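Long-range contacts in putative TIM-barrel metal-dependent hydrolase (Mycobacterium avium subsp. paratuberculosis S397, PDB 4DZI), which is probably a metal-dependent hydrolase of the amidohydrolase family, built on a TIM barrel and holding two metal ions, here cadmium: residues Y7-V12 with I351-D356; S368-L373 with K383-N388. All blocks are in the same frame, centred on the assembly; numbering follows the deposited sequence.

Contacts 1 and 2 touch, their centres about 6 Å apart, and contact 2 lies farther out, about 19 Å from the centre of the chain against about 14 Å for contact 1. In contact 1 strand 9-15 meets the 351-356 segment, whose last residue, Asp356, binds both cadmium ions; contact 2 packs the short 3-10 segment 368-372 against helix 378-393. Phe353 joins the two: its N is 3.0 Å from Ile384 O, a probable hydrogen bond, and its ring meets that of Phe369 edge to face. Asn388 ND2 probably bonds Ile351 O at 2.8 Å. Contact 2 stays clear of the metals, the Phe369 side chain being about 12 Å from a cadmium.

Contact 1 (Y7-V12 with I351-D356); sequences YRVIDV and ILFGSD. With CD (cadmium ion), chain P; CD (cadmium ion), chain Q.
Asp11 grips Ser355 with both carboxylate oxygens. Asp11 OD1 accepts the Ser355 backbone N at 2.9 Å, met on the syn side but 23° out of the carboxylate plane, while Asp11 OD2 takes the Ser355 OG hydroxyl on its syn lone pair at 2.5 Å. With CG anti to the backbone N (chi1 -166°), the carboxylate swings toward Ser355, and the two bonds restrain its rotation. The acid's two oxygens match the serine's N-H and hydroxyl; OD1 also accepts Asp13 N, and Ser355 OG can donate to Asp11 while accepting Trp357 N.

A backbone bond, Val12 N to Phe353 O (3.1 Å), is almost straight at 177°. Water 1 lies within hydrogen-bonding distance of Ile10 O (2.7 Å) and Phe353 O (2.9 Å).

Packing centres on the Phe353 ring. Val9 CG2 approaches Phe353 CE2 obliquely at 3.6 Å, and the polar Asp11 OD1 lies over one face, offset toward the rim. Beta-branched Val12 sets its CG2 methyl against Leu352 CB at 3.9 Å where the chain turns. Glycine suits position 354 because Val12 CG2 lies tight against the place a CB would take.

Beyond Ser355, Asp356 bridges the cadmium ions. The ion held by both its oxygens has Glu293, His359, Glu361 and water 2 as further ligands; the other, bound through OD1, has Asp13, His15, His230 and Glu293. Strand 115-121 runs parallel to strand 9-15 and bonds it through Val9 and Asp11, while helix 378-393 packs on Ile10, Val12 and Phe353.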
loop_
_atom_site.group_PDB
_atom_site.type_symbol
_atom_site.label_atom_id
_atom_site.label_comp_id
_atom_site.label_asym_id
_atom_site.label_seq_id
_atom_site.Cartn_x
_atom_site.Cartn_y
_atom_site.Cartn_z
ATOM N N TYR C 7 3.062 -36.027 -16.723
ATOM C CA TYR C 7 3.976 -35.221 -17.525
ATOM C C TYR C 7 4.903 -34.494 -16.570
ATOM O O TYR C 7 4.537 -34.305 -15.380
ATOM C CB TYR C 7 3.193 -34.203 -18.369
ATOM C CG TYR C 7 2.129 -33.474 -17.553
ATOM C CD1 TYR C 7 2.458 -32.296 -16.825
ATOM C CD2 TYR C 7 0.830 -33.975 -17.468
ATOM C CE1 TYR C 7 1.498 -31.641 -16.060
ATOM C CE2 TYR C 7 -0.141 -33.326 -16.714
ATOM C CZ TYR C 7 0.209 -32.162 -16.010
ATOM O OH TYR C 7 -0.791 -31.556 -15.252
ATOM N N ARG C 8 6.075 -34.112 -17.072
ATOM C CA ARG C 8 7.034 -33.300 -16.278
ATOM C C ARG C 8 6.469 -31.904 -16.169
ATOM O O ARG C 8 5.750 -31.462 -17.035
ATOM C CB ARG C 8 8.411 -33.261 -16.935
ATOM C CG ARG C 8 9.085 -34.638 -16.999
ATOM C CD ARG C 8 10.158 -34.650 -18.091
ATOM N NE ARG C 8 9.561 -34.507 -19.427
ATOM C CZ ARG C 8 10.269 -34.297 -20.536
ATOM N NH1 ARG C 8 9.670 -34.167 -21.720
ATOM N NH2 ARG C 8 11.588 -34.199 -20.446
ATOM N N VAL C 9 6.844 -31.199 -15.104
ATOM C CA VAL C 9 6.320 -29.853 -14.909
ATOM C C VAL C 9 7.345 -28.803 -15.285
ATOM O O VAL C 9 8.533 -29.098 -15.470
ATOM C CB VAL C 9 5.834 -29.660 -13.464
ATOM C CG1 VAL C 9 4.760 -30.698 -13.135
ATOM C CG2 VAL C 9 6.982 -29.767 -12.463
ATOM N N ILE C 10 6.899 -27.548 -15.407
ATOM C CA ILE C 10 7.789 -26.430 -15.667
ATOM C C ILE C 10 7.618 -25.524 -14.430
ATOM O O ILE C 10 6.535 -25.032 -14.201
ATOM C CB ILE C 10 7.349 -25.655 -16.922
ATOM C CG1 ILE C 10 7.226 -26.603 -18.129
ATOM C CG2 ILE C 10 8.289 -24.455 -17.170
ATOM C CD1 ILE C 10 8.533 -27.155 -18.630
ATOM N N ASP C 11 8.665 -25.377 -13.633
ATOM C CA ASP C 11 8.606 -24.652 -12.343
ATOM C C ASP C 11 9.155 -23.252 -12.563
ATOM O O ASP C 11 10.358 -23.093 -12.848
ATOM C CB ASP C 11 9.476 -25.422 -11.337
ATOM C CG ASP C 11 9.246 -24.984 -9.901
ATOM O OD1 ASP C 11 8.885 -23.808 -9.709
ATOM O OD2 ASP C 11 9.444 -25.809 -8.967
ATOM N N VAL C 12 8.313 -22.212 -12.451
ATOM C CA VAL C 12 8.801 -20.861 -12.766
ATOM C C VAL C 12 9.495 -20.170 -11.583
ATOM O O VAL C 12 9.929 -19.023 -11.694
ATOM C CB VAL C 12 7.691 -19.943 -13.339
ATOM C CG1 VAL C 12 6.984 -20.625 -14.548
ATOM C CG2 VAL C 12 6.669 -19.545 -12.272
ATOM N N ILE C 351 -2.179 -18.278 -14.852
ATOM C CA ILE C 351 -1.748 -18.771 -13.534
ATOM C C ILE C 351 -0.571 -19.731 -13.715
ATOM O O ILE C 351 -0.662 -20.691 -14.483
ATOM C CB ILE C 351 -2.911 -19.464 -12.813
ATOM C CG1 ILE C 351 -4.025 -18.452 -12.537
ATOM C CG2 ILE C 351 -2.447 -20.106 -11.516
ATOM C CD1 ILE C 351 -5.242 -19.090 -11.872
ATOM N N LEU C 352 0.529 -19.430 -13.029
ATOM C CA LEU C 352 1.721 -20.260 -13.120
ATOM C C LEU C 352 2.062 -21.007 -11.856
ATOM O O LEU C 352 2.108 -20.442 -10.754
ATOM C CB LEU C 352 2.929 -19.394 -13.494
ATOM C CG LEU C 352 2.896 -18.672 -14.840
ATOM C CD1 LEU C 352 4.035 -17.693 -15.024
ATOM C CD2 LEU C 352 2.962 -19.748 -15.929
ATOM N N PHE C 353 2.391 -22.281 -12.000
ATOM C CA PHE C 353 3.036 -23.001 -10.910
ATOM C C PHE C 353 4.494 -22.598 -10.683
ATOM O O PHE C 353 5.307 -22.592 -11.613
ATOM C CB PHE C 353 2.929 -24.505 -11.189
ATOM C CG PHE C 353 4.047 -25.317 -10.615
ATOM C CD1 PHE C 353 4.198 -25.476 -9.244
ATOM C CD2 PHE C 353 4.952 -25.933 -11.472
ATOM C CE1 PHE C 353 5.239 -26.253 -8.739
ATOM C CE2 PHE C 353 5.999 -26.696 -10.978
ATOM C CZ PHE C 353 6.124 -26.884 -9.616
ATOM N N GLY C 354 4.799 -22.224 -9.436
ATOM C CA GLY C 354 6.194 -21.981 -9.033
ATOM C C GLY C 354 6.308 -22.487 -7.587
ATOM O O GLY C 354 5.433 -22.230 -6.766
ATOM N N SER C 355 7.371 -23.214 -7.276
ATOM C CA SER C 355 7.515 -23.821 -5.956
ATOM C C SER C 355 8.400 -23.018 -4.994
ATOM O O SER C 355 8.270 -23.178 -3.769
ATOM C CB SER C 355 8.176 -25.203 -6.095
ATOM O OG SER C 355 9.500 -25.031 -6.574
ATOM N N ASP C 356 9.291 -22.185 -5.536
ATOM C CA ASP C 356 10.280 -21.433 -4.756
ATOM C C ASP C 356 11.287 -22.351 -4.114
ATOM O O ASP C 356 11.913 -22.002 -3.124
ATOM C CB ASP C 356 9.606 -20.583 -3.664
ATOM C CG ASP C 356 10.519 -19.481 -3.115
ATOM O OD1 ASP C 356 11.380 -18.937 -3.826
ATOM O OD2 ASP C 356 10.307 -19.127 -1.939
HETATM CD CD CD P . 11.795 -17.331 -1.699
HETATM CD CD CD Q . 11.341 -17.333 -5.492
HETATM O O HOH W 1 4.481 -23.243 -14.316
HETATM O O HOH W 2 12.970 -15.142 -1.725
#

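Contact 2 (S368-L373 with K383-N388); sequences SFTAEL and KIMRDN
Met385 is folded at chi1, chi2 and chi3 (all near -60°), and this compact bend brings its SD in among Phe369, Thr370 and Leu373. Phe369 has CG anti to the backbone N (chi1 -171°), which extends its ring toward the helix. Met385 SD lies 3.8 Å from Phe369 CD1 and 5.0 Å from the centroid of that ring, 64° off the ring normal: a Met-aromatic contact made obliquely. A polarisable thioether suits such a place, since its unbranched, flexible chain can bend to touch Phe369, Thr370 and Leu373 at once.

The methionine's end meets Thr370, whose CG2 methyl packs on Met385 CE at 3.8 Å, the two side chains crossing at about a right angle. Thr370 thus offers its methyl to the helix, while its OG1 is hydrogen-bonded to Val367 O.

Leu373 and Ile384 reach toward each other tip to tip. Leu373 CD1 meets Ile384 CG2 at 3.8 Å, and the other leucine methyl, Leu373 CD2, meets Ile384 CD1 at 3.9 Å. The same Ile384 CG2 also approaches Phe369 CE1, at 4.0 Å, so the branched isoleucine touches both leucine and ring.

Met385 also packs on Val9 and Phe353. The whole is apolar packing in which the 3-10 segment 368-372 and Leu373 lie against the following helix 378-393, itself set against strand 9-15 of the TIM barrel.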
loop_
_atom_site.group_PDB
_atom_site.type_symbol
_atom_site.label_atom_id
_atom_site.label_comp_id
_atom_site.label_asym_id
_atom_site.label_seq_id
_atom_site.Cartn_x
_atom_site.Cartn_y
_atom_site.Cartn_z
ATOM N N SER C 368 3.962 -30.993 -5.218
ATOM C CA SER C 368 2.848 -30.937 -4.246
ATOM C C SER C 368 1.954 -29.710 -4.438
ATOM O O SER C 368 0.893 -29.602 -3.822
ATOM C CB SER C 368 3.356 -31.014 -2.799
ATOM O OG SER C 368 4.040 -29.832 -2.464
ATOM N N PHE C 369 2.365 -28.791 -5.308
ATOM C CA PHE C 369 1.514 -27.648 -5.649
ATOM C C PHE C 369 0.152 -28.153 -6.138
ATOM O O PHE C 369 -0.852 -27.481 -5.973
ATOM C CB PHE C 369 2.211 -26.809 -6.723
ATOM C CG PHE C 369 1.550 -25.486 -7.033
ATOM C CD1 PHE C 369 0.554 -25.399 -7.999
ATOM C CD2 PHE C 369 1.981 -24.321 -6.408
ATOM C CE1 PHE C 369 -0.033 -24.197 -8.316
ATOM C CE2 PHE C 369 1.401 -23.104 -6.728
ATOM C CZ PHE C 369 0.394 -23.042 -7.681
ATOM N N THR C 370 0.101 -29.343 -6.748
ATOM C CA THR C 370 -1.159 -29.820 -7.265
ATOM C C THR C 370 -2.245 -30.017 -6.209
ATOM O O THR C 370 -3.442 -30.024 -6.560
ATOM C CB THR C 370 -1.006 -31.156 -8.035
ATOM O OG1 THR C 370 -0.434 -32.134 -7.165
ATOM C CG2 THR C 370 -0.065 -30.990 -9.263
ATOM N N ALA C 371 -1.833 -30.176 -4.953
ATOM C CA ALA C 371 -2.787 -30.284 -3.847
ATOM C C ALA C 371 -3.703 -29.051 -3.796
ATOM O O ALA C 371 -4.840 -29.155 -3.319
ATOM C CB ALA C 371 -2.069 -30.493 -2.505
ATOM N N GLU C 372 -3.219 -27.911 -4.311
ATOM C CA GLU C 372 -3.987 -26.651 -4.315
ATOM C C GLU C 372 -4.904 -26.503 -5.528
ATOM O O GLU C 372 -5.593 -25.483 -5.661
ATOM C CB GLU C 372 -3.047 -25.437 -4.281
ATOM C CG GLU C 372 -1.877 -25.556 -3.316
ATOM C CD GLU C 372 -2.342 -25.897 -1.914
ATOM O OE1 GLU C 372 -3.530 -25.663 -1.611
ATOM O OE2 GLU C 372 -1.529 -26.407 -1.126
ATOM N N LEU C 373 -4.897 -27.502 -6.430
ATOM C CA LEU C 373 -5.610 -27.385 -7.698
ATOM C C LEU C 373 -6.824 -28.326 -7.825
ATOM O O LEU C 373 -7.336 -28.543 -8.925
ATOM C CB LEU C 373 -4.625 -27.647 -8.856
ATOM C CG LEU C 373 -3.430 -26.668 -8.905
ATOM C CD1 LEU C 373 -2.502 -27.005 -10.066
ATOM C CD2 LEU C 373 -3.937 -25.239 -9.066
ATOM N N LYS C 383 -2.286 -26.891 -17.748
ATOM C CA LYS C 383 -1.899 -25.539 -18.115
ATOM C C LYS C 383 -1.109 -24.921 -16.981
ATOM O O LYS C 383 -0.048 -24.336 -17.195
ATOM C CB LYS C 383 -3.114 -24.632 -18.386
ATOM C CG LYS C 383 -3.894 -25.019 -19.633
ATOM C CD LYS C 383 -5.059 -24.061 -19.809
ATOM C CE LYS C 383 -5.657 -24.284 -21.201
ATOM N NZ LYS C 383 -6.671 -23.264 -21.588
ATOM N N ILE C 384 -1.654 -25.018 -15.771
ATOM C CA ILE C 384 -1.028 -24.370 -14.606
ATOM C C ILE C 384 0.348 -24.967 -14.292
ATOM O O ILE C 384 1.318 -24.243 -13.984
ATOM C CB ILE C 384 -1.960 -24.473 -13.395
ATOM C CG1 ILE C 384 -3.190 -23.578 -13.657
ATOM C CG2 ILE C 384 -1.261 -24.006 -12.128
ATOM C CD1 ILE C 384 -4.284 -23.773 -12.631
ATOM N N MET C 385 0.450 -26.288 -14.399
ATOM C CA MET C 385 1.715 -26.959 -14.074
ATOM C C MET C 385 2.783 -26.988 -15.155
ATOM O O MET C 385 3.947 -27.276 -14.877
ATOM C CB MET C 385 1.423 -28.408 -13.642
ATOM C CG MET C 385 0.538 -28.541 -12.409
ATOM S SD MET C 385 1.199 -27.737 -10.914
ATOM C CE MET C 385 2.680 -28.671 -10.573
ATOM N N ARG C 386 2.397 -26.692 -16.385
ATOM C CA ARG C 386 3.331 -26.822 -17.485
ATOM C C ARG C 386 3.104 -25.868 -18.656
ATOM O O ARG C 386 3.987 -25.117 -19.039
ATOM C CB ARG C 386 3.256 -28.267 -17.976
ATOM C CG ARG C 386 4.167 -28.532 -19.138
ATOM C CD ARG C 386 4.064 -29.975 -19.569
ATOM N NE ARG C 386 4.911 -30.063 -20.746
ATOM C CZ ARG C 386 6.232 -30.271 -20.745
ATOM N NH1 ARG C 386 6.911 -30.508 -19.620
ATOM N NH2 ARG C 386 6.890 -30.241 -21.899
ATOM N N ASP C 387 1.912 -25.896 -19.257
ATOM C CA ASP C 387 1.821 -25.215 -20.539
ATOM C C ASP C 387 1.700 -23.698 -20.484
ATOM O O ASP C 387 2.102 -22.999 -21.428
ATOM C CB ASP C 387 0.713 -25.829 -21.357
ATOM C CG ASP C 387 1.083 -27.232 -21.817
ATOM O OD1 ASP C 387 2.245 -27.433 -22.216
ATOM O OD2 ASP C 387 0.235 -28.117 -21.773
ATOM N N ASN C 388 1.154 -23.152 -19.395
ATOM C CA ASN C 388 1.113 -21.700 -19.337
ATOM C C ASN C 388 2.519 -21.109 -19.317
ATOM O O ASN C 388 2.750 -20.046 -19.863
ATOM C CB ASN C 388 0.391 -21.231 -18.083
ATOM C CG ASN C 388 -1.102 -21.525 -18.138
ATOM O OD1 ASN C 388 -1.663 -21.781 -19.203
ATOM N ND2 ASN C 388 -1.747 -21.485 -16.992
#